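Local coordinates for methylmalonyl-CoA carboxyltransferase 12S subunit (Propionibacterium freudenreichii, PDB 1ON3), which catalyses transfer of the carboxyl group of methylmalonyl-CoA to the biotin of the 1.3S subunit, and as a hexamer forms the core of transcarboxylase, at the interface of chains A and B and the interface of chains A and C. Sequence-based numbering; all coordinates share one arbitrary frame. Chains: chain A/B/C, Methylmalonyl-CoA carboxyltransferase 12S subunit.

Contact 1: the interface of chains A and B. Residues chain A 426, 506, 509, 511; chain B 125, 128-129.
A:Tyr506 reaches across to B:Gln125 where two subunits of this acyl-CoA carboxyltransferase meet in the hexameric core; chain A offers A:Asp426 and a C-terminal stretch, chain B the end of helix 113-129. A direct polar link is the hydrogen bond from the phenol A:Tyr506 OH to the side-chain amide oxygen B:Gln125 OE1, 2.7 Å long. It meets the C=O at 115°, the donor tilted out of the carbonyl plane. The bend at chi2 (-37°) brings the glutamine amide to the phenol edge. Water 1 adds a water-mediated link, lying 2.7 Å from the carboxylate oxygen A:Asp426 OD1 and 3.0 Å from B:Gln125 OE1. Glutamine suits this place because its amide oxygen can accept from both phenol and water.

Within chain A, the extended A:Lys509 forms a salt bridge through NZ to A:Asp426 OD2 at 2.8 Å, on its syn lone pair, which should steady the carboxylate and partly balance its charge.

Tyrosine combines its hydroxyl donor with a flat ring for packing: A:Asp426 CB covers one face, and B:Thr129 CG2 lies on the opposite side of the ring plane, 3.6 Å from A:Tyr506 CD1. B:Thr129 OG1 turns back to hydrogen-bond B:Gln125 O at 2.7 Å. B:Leu128 runs alongside A:Lys509, pointing the same way, with A:Lys509 CG 3.9 Å from B:Leu128 CG. Its branched tip splits, CD1 toward A:Gln511 CB and CD2 toward A:Asp426 OD1 and A:Tyr506 CE1.

Contact 2: the interface of chains A and C. Residues chain A 151, 154-155, 158, 184; chain C 392, 412, 416, 423.
The backbone oxygen A:Gly155 O is met across the interface by a methyl group, C:Leu423 CD2, at 3.4 Å, a van der Waals contact rather than a hydrogen bond. The patch is apolar helix packing between two subunits of the acyl-CoA carboxyltransferase family: helix 148-164 of chain A lies against helices 384-397 and 412-416 and the 3-10 turn 421-423 of chain C. C:Leu423 CD2 and C:Leu416 CD1 lie 3.7 and 3.8 Å from A:Gly155 CA; the glycine's lack of a side chain presumably lets these leucines come right up to the helix backbone.

C:Leu416 is the wedge on the chain C side. It slides past A:Leu151 in the opposite direction, and A:Leu151 CD2 lies 3.4 Å from C:Leu416 CD1, slightly tighter than usual carbon packing. A:Leu151 has its CG roughly anti to the backbone N (chi1 -157°), which carries the branch over to chain C, where CG also passes C:Gly412 CA. This glycine, at the start of helix 412-416, belongs to a methylmalonyl-CoA pocket, which places this edge of the packing next to that pocket and may couple it to the interface.

From the ring of A:Phe158, CE2 touches C:Leu416 CD1 at 3.6 Å, the two side chains nearly perpendicular, and CD2 meets both methyls of C:Leu392. The ring is itself sandwiched within chain A, with A:Tyr154 O above one face and A:Tyr184 CB above the other, each toward the rim, an arrangement that should limit its tilting. C:Leu392 CD1 reaches on to A:Tyr184 CB at 3.4 Å, crossing that side chain at about a right angle. With CG anti to the carbonyl carbon (chi1 -65°) and chi2 at 166°, CD1 of C:Leu392 lies between A:Tyr184 and A:Phe158, while CD2 faces A:Phe158; a branched tip with two methyls can pack against both the phenylalanine ring and the tyrosine stem.

Contact 1: the interface of chains A and B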
loop_
_atom_site.group_PDB
_atom_site.type_symbol
_atom_site.label_atom_id
_atom_site.label_comp_id
_atom_site.label_asym_id
_atom_site.label_seq_id
_atom_site.Cartn_x
_atom_site.Cartn_y
_atom_site.Cartn_z
ATOM N N ASP A 426 19.137 14.177 14.776
ATOM C CA ASP A 426 19.097 15.006 13.570
ATOM C C ASP A 426 20.001 16.234 13.663
ATOM O O ASP A 426 20.460 16.770 12.651
ATOM C CB ASP A 426 17.648 15.419 13.291
ATOM C CG ASP A 426 16.745 14.222 13.037
ATOM O OD1 ASP A 426 16.915 13.555 11.993
ATOM O OD2 ASP A 426 15.873 13.944 13.882
ATOM N N TYR A 506 13.219 20.387 11.302
ATOM C CA TYR A 506 12.899 18.969 11.261
ATOM C C TYR A 506 11.421 18.652 11.511
ATOM O O TYR A 506 11.050 17.499 11.699
ATOM C CB TYR A 506 13.827 18.198 12.217
ATOM C CG TYR A 506 15.226 18.047 11.637
ATOM C CD1 TYR A 506 15.508 17.051 10.690
ATOM C CD2 TYR A 506 16.239 18.951 11.959
ATOM C CE1 TYR A 506 16.772 16.966 10.072
ATOM C CE2 TYR A 506 17.508 18.880 11.342
ATOM C CZ TYR A 506 17.761 17.888 10.400
ATOM O OH TYR A 506 18.992 17.826 9.772
ATOM N N LYS A 509 10.271 16.237 8.949
ATOM C CA LYS A 509 11.040 15.005 8.837
ATOM C C LYS A 509 10.149 13.792 8.542
ATOM O O LYS A 509 9.135 13.593 9.202
ATOM C CB LYS A 509 11.800 14.757 10.148
ATOM C CG LYS A 509 12.539 13.425 10.228
ATOM C CD LYS A 509 13.148 13.245 11.647
ATOM C CE LYS A 509 13.952 11.943 11.767
ATOM N NZ LYS A 509 14.399 11.675 13.166
ATOM N N GLN A 511 10.912 9.835 8.136
ATOM C CA GLN A 511 11.888 8.763 8.197
ATOM C C GLN A 511 11.196 7.409 8.201
ATOM O O GLN A 511 10.232 7.195 8.937
ATOM C CB GLN A 511 12.703 8.931 9.467
ATOM C CG GLN A 511 13.898 8.040 9.597
ATOM C CD GLN A 511 14.849 8.637 10.596
ATOM O OE1 GLN A 511 15.870 9.224 10.229
ATOM N NE2 GLN A 511 14.496 8.541 11.870
ATOM N N GLN B 125 19.768 15.600 4.345
ATOM C CA GLN B 125 18.871 16.343 5.234
ATOM C C GLN B 125 17.728 16.955 4.429
ATOM O O GLN B 125 16.577 16.981 4.891
ATOM C CB GLN B 125 19.623 17.452 5.993
ATOM C CG GLN B 125 20.746 16.932 6.895
ATOM C CD GLN B 125 20.391 15.622 7.559
ATOM O OE1 GLN B 125 19.458 15.550 8.363
ATOM N NE2 GLN B 125 21.125 14.564 7.210
ATOM N N LEU B 128 15.400 14.095 3.628
ATOM C CA LEU B 128 14.699 13.712 4.839
ATOM C C LEU B 128 13.611 14.705 5.248
ATOM O O LEU B 128 12.533 14.302 5.706
ATOM C CB LEU B 128 15.700 13.558 5.981
ATOM C CG LEU B 128 15.124 13.118 7.320
ATOM C CD1 LEU B 128 14.657 11.668 7.224
ATOM C CD2 LEU B 128 16.197 13.272 8.395
ATOM N N THR B 129 13.891 15.998 5.100
ATOM C CA THR B 129 12.923 17.026 5.467
ATOM C C THR B 129 12.094 17.520 4.276
ATOM O O THR B 129 11.194 18.349 4.428
ATOM C CB THR B 129 13.629 18.225 6.098
ATOM O OG1 THR B 129 14.569 18.756 5.158
ATOM C CG2 THR B 129 14.379 17.792 7.355
HETATM O O HOH W 1 19.003 13.321 10.321
#

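Contact 2: the interface of chains A and C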
loop_
_atom_site.group_PDB
_atom_site.type_symbol
_atom_site.label_atom_id
_atom_site.label_comp_id
_atom_site.label_asym_id
_atom_site.label_seq_id
_atom_site.Cartn_x
_atom_site.Cartn_y
_atom_site.Cartn_z
ATOM N N LEU A 151 -12.937 -12.973 35.664
ATOM C CA LEU A 151 -11.538 -13.177 35.291
ATOM C C LEU A 151 -11.452 -12.962 33.777
ATOM O O LEU A 151 -10.481 -12.413 33.269
ATOM C CB LEU A 151 -11.089 -14.610 35.617
ATOM C CG LEU A 151 -9.596 -14.921 35.823
ATOM C CD1 LEU A 151 -9.385 -16.427 35.734
ATOM C CD2 LEU A 151 -8.742 -14.232 34.794
ATOM N N TYR A 154 -11.285 -9.246 32.729
ATOM C CA TYR A 154 -9.960 -8.642 32.794
ATOM C C TYR A 154 -9.085 -9.017 31.597
ATOM O O TYR A 154 -8.272 -8.207 31.132
ATOM C CB TYR A 154 -9.249 -9.062 34.076
ATOM C CG TYR A 154 -9.590 -8.232 35.292
ATOM C CD1 TYR A 154 -9.054 -8.552 36.539
ATOM C CD2 TYR A 154 -10.376 -7.083 35.189
ATOM C CE1 TYR A 154 -9.281 -7.754 37.648
ATOM C CE2 TYR A 154 -10.608 -6.273 36.299
ATOM C CZ TYR A 154 -10.052 -6.617 37.525
ATOM O OH TYR A 154 -10.255 -5.823 38.631
ATOM N N GLY A 155 -9.228 -10.249 31.117
ATOM C CA GLY A 155 -8.449 -10.682 29.969
ATOM C C GLY A 155 -8.779 -9.779 28.786
ATOM O O GLY A 155 -7.888 -9.322 28.071
ATOM N N PHE A 158 -7.262 -6.239 29.335
ATOM C CA PHE A 158 -5.830 -6.191 29.067
ATOM C C PHE A 158 -5.560 -6.229 27.565
ATOM O O PHE A 158 -4.707 -5.497 27.069
ATOM C CB PHE A 158 -5.092 -7.355 29.750
ATOM C CG PHE A 158 -5.280 -7.407 31.253
ATOM C CD1 PHE A 158 -5.535 -6.243 31.987
ATOM C CD2 PHE A 158 -5.179 -8.620 31.936
ATOM C CE1 PHE A 158 -5.689 -6.285 33.377
ATOM C CE2 PHE A 158 -5.330 -8.673 33.328
ATOM C CZ PHE A 158 -5.586 -7.502 34.052
ATOM N N TYR A 184 -2.679 -4.635 36.370
ATOM C CA TYR A 184 -2.024 -4.784 35.082
ATOM C C TYR A 184 -2.646 -3.889 33.998
ATOM O O TYR A 184 -1.992 -3.561 33.013
ATOM C CB TYR A 184 -2.025 -6.265 34.673
ATOM C CG TYR A 184 -1.055 -7.130 35.486
ATOM C CD1 TYR A 184 -1.474 -8.324 36.069
ATOM C CD2 TYR A 184 0.279 -6.757 35.647
ATOM C CE1 TYR A 184 -0.580 -9.132 36.798
ATOM C CE2 TYR A 184 1.183 -7.554 36.367
ATOM C CZ TYR A 184 0.736 -8.742 36.936
ATOM O OH TYR A 184 1.617 -9.537 37.629
ATOM N N LEU C 392 1.528 -10.017 29.280
ATOM C CA LEU C 392 0.195 -9.707 28.786
ATOM C C LEU C 392 0.294 -8.917 27.483
ATOM O O LEU C 392 -0.489 -9.130 26.553
ATOM C CB LEU C 392 -0.575 -8.889 29.820
ATOM C CG LEU C 392 -0.885 -9.576 31.147
ATOM C CD1 LEU C 392 -1.340 -8.533 32.171
ATOM C CD2 LEU C 392 -1.956 -10.637 30.928
ATOM N N GLY C 412 -6.114 -16.551 38.378
ATOM C CA GLY C 412 -6.189 -15.133 38.065
ATOM C C GLY C 412 -5.288 -14.585 36.978
ATOM O O GLY C 412 -5.157 -15.161 35.901
ATOM N N LEU C 416 -3.981 -15.372 32.737
ATOM C CA LEU C 416 -4.181 -14.504 31.584
ATOM C C LEU C 416 -2.811 -14.264 30.952
ATOM O O LEU C 416 -2.679 -14.231 29.727
ATOM C CB LEU C 416 -4.831 -13.184 32.026
ATOM C CG LEU C 416 -6.220 -13.349 32.656
ATOM C CD1 LEU C 416 -6.780 -12.011 33.141
ATOM C CD2 LEU C 416 -7.144 -13.970 31.630
ATOM N N LEU C 423 -6.852 -13.228 25.377
ATOM C CA LEU C 423 -5.572 -12.675 24.970
ATOM C C LEU C 423 -5.267 -13.152 23.540
ATOM O O LEU C 423 -4.129 -13.085 23.076
ATOM C CB LEU C 423 -4.460 -13.103 25.940
ATOM C CG LEU C 423 -4.302 -12.459 27.337
ATOM C CD1 LEU C 423 -3.222 -11.413 27.280
ATOM C CD2 LEU C 423 -5.614 -11.872 27.862
#

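Contact 1 and contact 2 lie about 40 Å apart, measured between the centres of their C-alpha atoms, and share no residue. In both, an N-terminal half faces a C-terminal half: chain A supplies the C-terminal half against B in contact 1 and the N-terminal half against C in contact 2. The 3-10 turn 421-423 of contact 2 lies just before residue 426 of contact 1 in sequence, so in each subunit neighbouring segments can address different partners. Contact 2 belongs to a two-fold interface and recurs with the chains exchanged, whereas the interface holding contact 1 is not an exact two-fold; together they join subunits into the homohexamer.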